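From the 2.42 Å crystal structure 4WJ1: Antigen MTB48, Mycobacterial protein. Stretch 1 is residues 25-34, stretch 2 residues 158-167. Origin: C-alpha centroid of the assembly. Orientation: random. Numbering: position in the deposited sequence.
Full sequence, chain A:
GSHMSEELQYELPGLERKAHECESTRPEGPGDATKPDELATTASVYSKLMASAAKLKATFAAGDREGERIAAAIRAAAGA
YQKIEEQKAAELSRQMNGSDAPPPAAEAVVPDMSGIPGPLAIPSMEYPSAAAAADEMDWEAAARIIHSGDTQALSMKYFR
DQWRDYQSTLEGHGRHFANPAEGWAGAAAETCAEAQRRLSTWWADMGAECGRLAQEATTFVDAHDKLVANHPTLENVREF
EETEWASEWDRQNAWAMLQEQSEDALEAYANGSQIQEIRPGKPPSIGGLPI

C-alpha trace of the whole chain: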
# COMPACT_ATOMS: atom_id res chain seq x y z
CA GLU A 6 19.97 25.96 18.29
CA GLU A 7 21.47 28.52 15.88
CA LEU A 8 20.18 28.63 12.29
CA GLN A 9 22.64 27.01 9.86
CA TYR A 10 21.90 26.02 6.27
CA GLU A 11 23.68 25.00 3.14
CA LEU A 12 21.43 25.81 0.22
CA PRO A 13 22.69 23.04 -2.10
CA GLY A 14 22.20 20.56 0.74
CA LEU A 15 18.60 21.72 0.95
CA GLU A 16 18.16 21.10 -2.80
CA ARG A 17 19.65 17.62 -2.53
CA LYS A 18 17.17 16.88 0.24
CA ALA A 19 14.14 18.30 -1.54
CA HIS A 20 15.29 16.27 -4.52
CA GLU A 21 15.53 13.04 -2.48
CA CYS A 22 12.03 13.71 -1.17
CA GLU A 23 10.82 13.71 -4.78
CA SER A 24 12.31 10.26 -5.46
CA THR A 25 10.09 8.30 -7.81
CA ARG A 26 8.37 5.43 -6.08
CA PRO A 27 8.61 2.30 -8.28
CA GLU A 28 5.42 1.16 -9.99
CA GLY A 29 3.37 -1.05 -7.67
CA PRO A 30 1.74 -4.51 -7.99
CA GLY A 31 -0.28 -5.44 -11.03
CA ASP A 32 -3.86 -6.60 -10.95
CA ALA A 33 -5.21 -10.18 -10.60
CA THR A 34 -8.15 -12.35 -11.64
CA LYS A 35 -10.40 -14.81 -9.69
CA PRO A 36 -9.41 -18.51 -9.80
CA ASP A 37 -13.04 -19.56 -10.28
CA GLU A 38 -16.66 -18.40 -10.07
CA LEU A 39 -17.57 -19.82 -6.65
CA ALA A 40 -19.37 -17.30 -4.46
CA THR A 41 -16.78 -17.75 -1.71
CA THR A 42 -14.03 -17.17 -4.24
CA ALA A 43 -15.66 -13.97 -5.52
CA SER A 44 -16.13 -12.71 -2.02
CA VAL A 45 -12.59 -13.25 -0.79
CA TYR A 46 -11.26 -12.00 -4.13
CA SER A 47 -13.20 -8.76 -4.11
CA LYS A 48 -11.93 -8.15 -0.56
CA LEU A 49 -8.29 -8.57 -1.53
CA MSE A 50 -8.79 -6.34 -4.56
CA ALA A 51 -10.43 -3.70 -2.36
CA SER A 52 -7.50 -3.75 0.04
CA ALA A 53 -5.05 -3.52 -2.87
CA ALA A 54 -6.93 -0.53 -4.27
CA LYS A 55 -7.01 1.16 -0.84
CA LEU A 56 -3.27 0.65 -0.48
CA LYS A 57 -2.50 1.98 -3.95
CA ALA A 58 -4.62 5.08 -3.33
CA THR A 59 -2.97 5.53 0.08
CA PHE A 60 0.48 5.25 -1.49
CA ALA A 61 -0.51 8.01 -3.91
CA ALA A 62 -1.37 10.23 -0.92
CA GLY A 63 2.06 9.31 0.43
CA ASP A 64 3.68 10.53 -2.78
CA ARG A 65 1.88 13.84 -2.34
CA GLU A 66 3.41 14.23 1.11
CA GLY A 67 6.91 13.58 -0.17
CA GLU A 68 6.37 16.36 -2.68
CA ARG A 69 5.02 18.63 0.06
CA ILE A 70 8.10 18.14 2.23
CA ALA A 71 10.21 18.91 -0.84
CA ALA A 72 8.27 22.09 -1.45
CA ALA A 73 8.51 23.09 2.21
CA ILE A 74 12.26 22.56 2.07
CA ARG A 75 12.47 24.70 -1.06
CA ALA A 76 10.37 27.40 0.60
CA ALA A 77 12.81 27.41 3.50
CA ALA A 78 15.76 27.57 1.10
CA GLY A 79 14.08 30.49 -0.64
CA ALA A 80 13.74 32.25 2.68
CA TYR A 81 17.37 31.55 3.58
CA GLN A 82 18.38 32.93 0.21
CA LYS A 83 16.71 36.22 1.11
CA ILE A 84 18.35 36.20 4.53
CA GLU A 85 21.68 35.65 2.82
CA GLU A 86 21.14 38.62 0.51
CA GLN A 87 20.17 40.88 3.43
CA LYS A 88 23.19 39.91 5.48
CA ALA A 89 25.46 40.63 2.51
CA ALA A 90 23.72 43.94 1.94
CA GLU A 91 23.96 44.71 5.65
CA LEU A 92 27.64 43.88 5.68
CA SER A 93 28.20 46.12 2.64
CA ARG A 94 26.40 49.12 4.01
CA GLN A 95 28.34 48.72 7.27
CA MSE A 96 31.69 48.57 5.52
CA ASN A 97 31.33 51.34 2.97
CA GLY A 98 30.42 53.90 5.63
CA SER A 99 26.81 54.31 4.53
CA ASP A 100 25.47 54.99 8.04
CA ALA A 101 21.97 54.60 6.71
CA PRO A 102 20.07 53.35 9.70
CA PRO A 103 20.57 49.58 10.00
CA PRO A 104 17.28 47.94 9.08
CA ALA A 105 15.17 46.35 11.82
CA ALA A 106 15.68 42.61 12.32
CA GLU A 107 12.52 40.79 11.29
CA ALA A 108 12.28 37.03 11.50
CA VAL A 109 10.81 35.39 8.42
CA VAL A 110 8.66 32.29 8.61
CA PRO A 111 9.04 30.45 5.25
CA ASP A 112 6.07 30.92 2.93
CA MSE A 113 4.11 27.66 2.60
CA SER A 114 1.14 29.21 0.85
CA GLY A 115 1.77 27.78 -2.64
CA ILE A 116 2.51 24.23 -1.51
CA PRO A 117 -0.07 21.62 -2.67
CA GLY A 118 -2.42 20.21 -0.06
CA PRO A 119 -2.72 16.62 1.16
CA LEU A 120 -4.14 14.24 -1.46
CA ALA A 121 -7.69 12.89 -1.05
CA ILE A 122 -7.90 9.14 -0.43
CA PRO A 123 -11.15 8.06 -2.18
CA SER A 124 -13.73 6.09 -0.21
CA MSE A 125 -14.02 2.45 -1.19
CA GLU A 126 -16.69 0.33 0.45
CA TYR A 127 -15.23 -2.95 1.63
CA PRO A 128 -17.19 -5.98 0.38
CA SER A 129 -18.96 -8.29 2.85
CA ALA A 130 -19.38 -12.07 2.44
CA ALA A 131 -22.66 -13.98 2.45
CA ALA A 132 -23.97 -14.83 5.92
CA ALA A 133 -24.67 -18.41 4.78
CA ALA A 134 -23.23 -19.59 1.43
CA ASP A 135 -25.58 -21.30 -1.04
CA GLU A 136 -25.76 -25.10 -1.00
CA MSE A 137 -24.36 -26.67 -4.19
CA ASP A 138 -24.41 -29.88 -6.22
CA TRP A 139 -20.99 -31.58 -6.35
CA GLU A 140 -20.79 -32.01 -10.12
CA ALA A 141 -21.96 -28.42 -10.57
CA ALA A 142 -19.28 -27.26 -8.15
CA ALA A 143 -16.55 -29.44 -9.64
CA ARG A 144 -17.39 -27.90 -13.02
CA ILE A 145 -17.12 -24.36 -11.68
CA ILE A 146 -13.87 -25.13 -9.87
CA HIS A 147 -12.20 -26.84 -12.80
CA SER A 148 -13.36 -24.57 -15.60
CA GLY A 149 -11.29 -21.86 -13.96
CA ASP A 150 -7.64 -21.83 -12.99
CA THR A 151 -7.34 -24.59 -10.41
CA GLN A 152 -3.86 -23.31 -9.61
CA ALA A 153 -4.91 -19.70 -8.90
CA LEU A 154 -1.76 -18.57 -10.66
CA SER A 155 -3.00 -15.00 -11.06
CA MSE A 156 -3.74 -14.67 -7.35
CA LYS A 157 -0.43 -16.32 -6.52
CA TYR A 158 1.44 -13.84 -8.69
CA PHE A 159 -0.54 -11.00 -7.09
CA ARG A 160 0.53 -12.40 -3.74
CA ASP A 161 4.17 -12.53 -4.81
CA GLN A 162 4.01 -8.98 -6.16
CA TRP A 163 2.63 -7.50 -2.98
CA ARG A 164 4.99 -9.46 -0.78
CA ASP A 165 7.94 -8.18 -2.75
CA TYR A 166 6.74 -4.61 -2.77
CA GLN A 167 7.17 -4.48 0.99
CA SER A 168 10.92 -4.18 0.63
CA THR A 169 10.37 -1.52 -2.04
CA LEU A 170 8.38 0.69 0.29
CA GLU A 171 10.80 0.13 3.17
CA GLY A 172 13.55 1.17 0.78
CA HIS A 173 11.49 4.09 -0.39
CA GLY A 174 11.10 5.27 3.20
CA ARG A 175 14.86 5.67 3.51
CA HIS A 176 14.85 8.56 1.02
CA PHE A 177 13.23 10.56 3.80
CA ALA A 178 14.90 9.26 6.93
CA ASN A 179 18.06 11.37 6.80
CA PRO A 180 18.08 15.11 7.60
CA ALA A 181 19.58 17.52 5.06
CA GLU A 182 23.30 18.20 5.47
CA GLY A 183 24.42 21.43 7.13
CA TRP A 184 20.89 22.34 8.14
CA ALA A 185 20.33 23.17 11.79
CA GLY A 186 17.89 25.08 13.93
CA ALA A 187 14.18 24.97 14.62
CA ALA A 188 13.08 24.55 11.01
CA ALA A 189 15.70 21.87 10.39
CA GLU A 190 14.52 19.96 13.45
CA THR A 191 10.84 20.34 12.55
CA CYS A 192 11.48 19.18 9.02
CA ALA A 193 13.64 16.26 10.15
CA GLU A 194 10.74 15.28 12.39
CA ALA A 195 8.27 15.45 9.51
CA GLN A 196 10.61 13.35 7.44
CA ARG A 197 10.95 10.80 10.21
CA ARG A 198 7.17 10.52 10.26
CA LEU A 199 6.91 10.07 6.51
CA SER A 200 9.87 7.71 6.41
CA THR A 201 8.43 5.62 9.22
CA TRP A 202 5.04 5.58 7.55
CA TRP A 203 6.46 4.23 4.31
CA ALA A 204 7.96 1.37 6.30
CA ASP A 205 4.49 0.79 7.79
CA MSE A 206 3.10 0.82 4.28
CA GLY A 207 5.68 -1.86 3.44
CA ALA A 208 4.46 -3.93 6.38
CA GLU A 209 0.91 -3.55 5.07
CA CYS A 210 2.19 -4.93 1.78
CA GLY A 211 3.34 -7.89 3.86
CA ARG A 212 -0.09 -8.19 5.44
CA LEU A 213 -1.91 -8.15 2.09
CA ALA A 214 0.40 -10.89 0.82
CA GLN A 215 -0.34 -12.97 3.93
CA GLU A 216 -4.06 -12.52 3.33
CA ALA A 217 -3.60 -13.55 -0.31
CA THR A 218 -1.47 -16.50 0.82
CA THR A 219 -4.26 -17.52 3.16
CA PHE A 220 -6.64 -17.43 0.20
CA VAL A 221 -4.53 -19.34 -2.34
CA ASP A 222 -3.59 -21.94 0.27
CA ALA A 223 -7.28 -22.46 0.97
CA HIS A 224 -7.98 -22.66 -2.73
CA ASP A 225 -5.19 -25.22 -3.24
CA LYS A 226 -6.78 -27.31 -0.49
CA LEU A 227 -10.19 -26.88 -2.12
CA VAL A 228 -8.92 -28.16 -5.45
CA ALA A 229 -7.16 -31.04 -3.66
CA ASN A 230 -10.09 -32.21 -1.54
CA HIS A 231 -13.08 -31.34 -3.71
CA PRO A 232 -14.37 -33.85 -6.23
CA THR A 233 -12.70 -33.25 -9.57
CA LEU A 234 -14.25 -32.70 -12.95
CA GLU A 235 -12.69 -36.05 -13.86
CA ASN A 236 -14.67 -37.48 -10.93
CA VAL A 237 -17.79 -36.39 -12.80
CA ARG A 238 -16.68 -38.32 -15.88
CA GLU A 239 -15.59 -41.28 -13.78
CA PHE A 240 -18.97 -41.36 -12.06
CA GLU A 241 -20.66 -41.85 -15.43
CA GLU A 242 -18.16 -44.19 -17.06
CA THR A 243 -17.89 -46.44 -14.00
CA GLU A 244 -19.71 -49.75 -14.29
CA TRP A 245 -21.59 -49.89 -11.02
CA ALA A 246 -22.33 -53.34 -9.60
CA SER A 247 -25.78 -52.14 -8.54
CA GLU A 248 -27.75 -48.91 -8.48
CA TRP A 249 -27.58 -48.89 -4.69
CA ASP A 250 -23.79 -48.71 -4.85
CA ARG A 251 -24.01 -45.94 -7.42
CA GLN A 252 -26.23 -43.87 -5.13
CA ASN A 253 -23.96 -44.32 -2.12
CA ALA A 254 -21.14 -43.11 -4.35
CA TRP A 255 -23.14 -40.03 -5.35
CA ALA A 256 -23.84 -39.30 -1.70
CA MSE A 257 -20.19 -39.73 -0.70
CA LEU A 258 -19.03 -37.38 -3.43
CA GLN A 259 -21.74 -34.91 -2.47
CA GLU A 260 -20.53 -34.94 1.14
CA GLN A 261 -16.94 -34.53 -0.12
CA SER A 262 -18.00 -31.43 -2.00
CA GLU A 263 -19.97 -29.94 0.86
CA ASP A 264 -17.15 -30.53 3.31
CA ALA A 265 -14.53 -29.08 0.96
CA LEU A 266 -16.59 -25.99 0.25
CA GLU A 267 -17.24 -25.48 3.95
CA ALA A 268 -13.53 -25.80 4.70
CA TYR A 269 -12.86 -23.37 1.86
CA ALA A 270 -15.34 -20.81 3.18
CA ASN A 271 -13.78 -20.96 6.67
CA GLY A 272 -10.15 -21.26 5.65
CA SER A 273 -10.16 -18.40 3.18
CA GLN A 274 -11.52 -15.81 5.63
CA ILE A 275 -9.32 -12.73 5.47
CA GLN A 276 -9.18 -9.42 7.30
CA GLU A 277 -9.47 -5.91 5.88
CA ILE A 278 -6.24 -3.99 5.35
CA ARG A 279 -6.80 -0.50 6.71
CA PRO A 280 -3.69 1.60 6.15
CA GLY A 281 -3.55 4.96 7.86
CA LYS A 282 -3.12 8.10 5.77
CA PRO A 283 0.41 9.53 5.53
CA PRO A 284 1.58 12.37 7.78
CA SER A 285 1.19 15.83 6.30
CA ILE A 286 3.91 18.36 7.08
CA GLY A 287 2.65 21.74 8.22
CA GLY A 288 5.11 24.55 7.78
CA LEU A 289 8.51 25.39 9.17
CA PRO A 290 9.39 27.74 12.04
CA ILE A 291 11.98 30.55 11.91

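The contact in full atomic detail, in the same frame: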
# COMPACT_ATOMS: atom_id res chain seq x y z
N THR A 25 11.19 9.05 -7.22
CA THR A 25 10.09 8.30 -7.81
C THR A 25 9.93 6.98 -7.12
O THR A 25 10.87 6.21 -6.99
CB THR A 25 10.32 8.08 -9.28
OG1 THR A 25 10.44 9.35 -9.91
CG2 THR A 25 9.13 7.35 -9.88
N ARG A 26 8.72 6.73 -6.64
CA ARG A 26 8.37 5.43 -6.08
C ARG A 26 8.14 4.46 -7.24
O ARG A 26 7.42 4.79 -8.18
CB ARG A 26 7.12 5.56 -5.21
CG ARG A 26 6.66 4.27 -4.59
CD ARG A 26 5.55 4.56 -3.60
NE ARG A 26 4.44 5.28 -4.21
CZ ARG A 26 3.40 4.69 -4.79
NH1 ARG A 26 3.34 3.36 -4.84
NH2 ARG A 26 2.41 5.40 -5.31
N PRO A 27 8.78 3.28 -7.20
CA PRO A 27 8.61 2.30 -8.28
C PRO A 27 7.15 1.91 -8.44
O PRO A 27 6.41 1.89 -7.45
CB PRO A 27 9.44 1.10 -7.81
CG PRO A 27 10.46 1.70 -6.90
CD PRO A 27 9.75 2.81 -6.19
N GLU A 28 6.76 1.63 -9.68
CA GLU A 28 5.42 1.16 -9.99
C GLU A 28 5.04 -0.05 -9.15
O GLU A 28 5.80 -1.01 -9.05
CB GLU A 28 5.32 0.81 -11.47
CG GLU A 28 4.77 1.94 -12.33
CD GLU A 28 3.29 2.18 -12.10
OE1 GLU A 28 2.52 1.19 -12.19
OE2 GLU A 28 2.91 3.34 -11.83
N GLY A 29 3.85 0.00 -8.54
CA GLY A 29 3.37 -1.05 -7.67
C GLY A 29 2.85 -2.30 -8.37
O GLY A 29 2.96 -2.47 -9.60
N PRO A 30 2.29 -3.22 -7.57
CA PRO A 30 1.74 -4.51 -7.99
C PRO A 30 0.75 -4.39 -9.13
O PRO A 30 0.01 -3.41 -9.21
CB PRO A 30 1.04 -5.01 -6.73
CG PRO A 30 1.88 -4.45 -5.64
CD PRO A 30 2.31 -3.09 -6.10
N GLY A 31 0.73 -5.40 -10.00
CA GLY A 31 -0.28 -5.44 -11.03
C GLY A 31 -1.62 -5.85 -10.46
O GLY A 31 -1.83 -5.88 -9.27
N ASP A 32 -2.54 -6.19 -11.35
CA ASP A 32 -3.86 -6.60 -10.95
C ASP A 32 -3.89 -8.15 -10.90
O ASP A 32 -2.85 -8.80 -11.04
CB ASP A 32 -4.87 -6.03 -11.94
CG ASP A 32 -6.25 -5.88 -11.37
OD1 ASP A 32 -6.51 -6.41 -10.27
OD2 ASP A 32 -7.08 -5.24 -12.05
N ALA A 33 -5.07 -8.73 -10.70
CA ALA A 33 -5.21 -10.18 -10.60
C ALA A 33 -6.61 -10.56 -11.02
O ALA A 33 -7.50 -9.72 -11.00
CB ALA A 33 -4.93 -10.64 -9.19
N THR A 34 -6.80 -11.83 -11.41
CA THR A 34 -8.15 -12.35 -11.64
C THR A 34 -8.51 -13.49 -10.68
O THR A 34 -7.63 -14.15 -10.13
CB THR A 34 -8.30 -12.81 -13.09
OG1 THR A 34 -7.35 -13.85 -13.36
CG2 THR A 34 -8.06 -11.67 -14.03
N TYR A 158 0.49 -14.83 -8.22
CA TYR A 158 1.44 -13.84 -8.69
C TYR A 158 1.20 -12.49 -7.98
O TYR A 158 2.14 -11.78 -7.62
CB TYR A 158 1.33 -13.68 -10.19
CG TYR A 158 2.45 -12.87 -10.75
CD1 TYR A 158 3.75 -13.09 -10.34
CD2 TYR A 158 2.22 -11.87 -11.69
CE1 TYR A 158 4.80 -12.34 -10.84
CE2 TYR A 158 3.25 -11.11 -12.20
CZ TYR A 158 4.55 -11.36 -11.77
OH TYR A 158 5.59 -10.61 -12.27
N PHE A 159 -0.08 -12.16 -7.82
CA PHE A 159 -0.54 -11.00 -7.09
C PHE A 159 0.06 -11.05 -5.69
O PHE A 159 0.64 -10.07 -5.22
CB PHE A 159 -2.08 -11.01 -7.07
CG PHE A 159 -2.72 -10.05 -6.07
CD1 PHE A 159 -2.97 -10.45 -4.76
CD2 PHE A 159 -3.16 -8.80 -6.47
CE1 PHE A 159 -3.60 -9.60 -3.87
CE2 PHE A 159 -3.79 -7.94 -5.58
CZ PHE A 159 -4.01 -8.34 -4.28
N ARG A 160 -0.03 -12.22 -5.06
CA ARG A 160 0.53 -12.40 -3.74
C ARG A 160 2.03 -12.13 -3.76
O ARG A 160 2.55 -11.40 -2.93
CB ARG A 160 0.24 -13.81 -3.22
CG ARG A 160 0.72 -14.08 -1.81
CD ARG A 160 2.14 -14.63 -1.78
NE ARG A 160 2.34 -15.66 -2.79
CZ ARG A 160 2.01 -16.94 -2.61
NH1 ARG A 160 1.47 -17.33 -1.47
NH2 ARG A 160 2.23 -17.83 -3.58
N ASP A 161 2.74 -12.74 -4.70
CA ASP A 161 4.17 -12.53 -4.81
C ASP A 161 4.50 -11.05 -5.02
O ASP A 161 5.47 -10.53 -4.45
CB ASP A 161 4.75 -13.34 -5.97
CG ASP A 161 4.68 -14.85 -5.73
OD1 ASP A 161 4.42 -15.28 -4.59
OD2 ASP A 161 4.91 -15.60 -6.69
N GLN A 162 3.71 -10.36 -5.84
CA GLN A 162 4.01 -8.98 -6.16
C GLN A 162 3.89 -8.06 -4.95
O GLN A 162 4.68 -7.15 -4.76
CB GLN A 162 3.10 -8.48 -7.27
CG GLN A 162 3.37 -9.05 -8.63
CD GLN A 162 2.55 -8.36 -9.67
OE1 GLN A 162 3.03 -7.47 -10.34
NE2 GLN A 162 1.28 -8.76 -9.81
N TRP A 163 2.87 -8.31 -4.14
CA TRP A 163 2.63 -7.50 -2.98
C TRP A 163 3.69 -7.80 -1.94
O TRP A 163 4.28 -6.87 -1.36
CB TRP A 163 1.23 -7.72 -2.43
CG TRP A 163 0.26 -6.85 -3.16
CD1 TRP A 163 -0.60 -7.22 -4.16
CD2 TRP A 163 0.09 -5.44 -2.97
NE1 TRP A 163 -1.32 -6.12 -4.59
CE2 TRP A 163 -0.91 -5.02 -3.88
CE3 TRP A 163 0.67 -4.49 -2.12
CZ2 TRP A 163 -1.33 -3.70 -3.96
CZ3 TRP A 163 0.25 -3.19 -2.20
CH2 TRP A 163 -0.74 -2.80 -3.11
N ARG A 164 3.96 -9.07 -1.73
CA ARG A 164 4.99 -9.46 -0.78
C ARG A 164 6.30 -8.77 -1.09
O ARG A 164 6.99 -8.28 -0.20
CB ARG A 164 5.19 -10.97 -0.79
CG ARG A 164 6.28 -11.46 0.14
CD ARG A 164 6.67 -12.89 -0.22
NE ARG A 164 7.31 -12.91 -1.53
CZ ARG A 164 7.21 -13.91 -2.41
NH1 ARG A 164 6.48 -14.98 -2.11
NH2 ARG A 164 7.83 -13.82 -3.58
N ASP A 165 6.63 -8.69 -2.37
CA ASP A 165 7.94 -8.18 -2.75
C ASP A 165 7.99 -6.69 -2.81
O ASP A 165 9.07 -6.10 -2.92
CB ASP A 165 8.34 -8.74 -4.09
CG ASP A 165 8.62 -10.21 -4.01
OD1 ASP A 165 8.98 -10.73 -2.93
OD2 ASP A 165 8.50 -10.85 -5.04
N TYR A 166 6.82 -6.06 -2.74
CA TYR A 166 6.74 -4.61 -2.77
C TYR A 166 7.06 -4.05 -1.39
O TYR A 166 7.40 -2.88 -1.25
CB TYR A 166 5.37 -4.16 -3.21
CG TYR A 166 5.34 -2.75 -3.75
CD1 TYR A 166 6.20 -2.37 -4.77
CD2 TYR A 166 4.44 -1.81 -3.26
CE1 TYR A 166 6.18 -1.09 -5.27
CE2 TYR A 166 4.41 -0.53 -3.77
CZ TYR A 166 5.28 -0.18 -4.78
OH TYR A 166 5.25 1.08 -5.30
N GLN A 167 6.94 -4.90 -0.37
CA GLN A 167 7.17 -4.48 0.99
C GLN A 167 8.57 -3.91 1.09
O GLN A 167 8.76 -2.81 1.60
CB GLN A 167 7.01 -5.65 1.97
CG GLN A 167 7.86 -5.51 3.22
CD GLN A 167 7.26 -6.19 4.43
OE1 GLN A 167 6.54 -7.19 4.31
NE2 GLN A 167 7.51 -5.62 5.61
O HOH W 1 -2.65 -5.00 -7.01
O HOH W 2 0.09 -8.66 -12.72

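Residues 25-34 run as an extended segment without regular helix or strand along one side of the helix that contains residues 158-167. The two are far apart in sequence, and their contact buries 475 Å², counting both sides. Successive points of the segment meet residues spaced three or four apart on the helix: Gly29 lies nearest Tyr166, Pro30 nearest Gln162, and Ala33 nearest Phe159. The segment therefore descends the helix as its own numbering rises.

Packing centres on Pro30, whose ring is covered from two directions by aromatic residues. Its CG sits 3.3 Å from Trp163 CE2 and 3.4 Å from the centroid of that indole's six-membered ring, only 17° off the normal. Its CD lies over a face of Tyr166, 3.9 Å from the ring centroid, with Tyr166 CD2 3.8 Å away. Proline suits this site because its compact ring offers neighbouring CH groups to both aromatic faces, and it has no backbone NH that would need a partner in so buried a place. The Trp163 CA-to-CB bond points sideways, yet with chi1 at -85° the indole comes round to meet the proline. Just before Pro30, Gly29 adds a second CH-pi contact to Tyr166, its CA 3.9 Å from the ring centroid. A CB at Gly29 would clash with Pro30 CD, so the bare backbone fits this approach to the ring. Farther along, Ala33 points toward the helix and places its CB 3.6 Å from Phe159 CB; its small methyl fills a close, buried gap between the two backbones.

Direct hydrogen bonds occur around these apolar contacts. Tyr166, with chi1 in the t well, points toward the segment and carries its hydroxyl as far as Arg26 and Pro27, ahead of Gly29 and Pro30 in the segment. Tyr166 OH donates to Pro27 O at 2.6 Å, and it accepts a weak bond from Arg26 NH1 at 3.0 Å. Both partners lie at the ring edge, which leaves a face free for Gly29 and Pro30: one tyrosine is thus both packing surface and polar anchor. Arg26 starts sideways, but its long side chain brings the guanidinium back to the hydroxyl, while its NE and NH2 are satisfied elsewhere in the structure. Gln162, pointing toward the segment with chi1 m and chi2 t, receives Gly31 N at its OE1, 3.1 Å away with an angle of 165°. The amide side chain thereby ties down a backbone NH immediately after the proline.

Water completes the polar pairing. Water 1 donates to Gly31 O at 2.6 Å and accepts from Trp163 NE1 at 3.0 Å, so the indole's one polar group is satisfied even as its face packs on Pro30. Water 2 accepts from Gln162 NE2 at 3.1 Å and donates weakly to Asp32 O at 3.4 Å. Asp32 itself turns its CA-to-CB bond away, and its OD1 accepts from Ala33 N at 2.8 Å, bracing the segment locally.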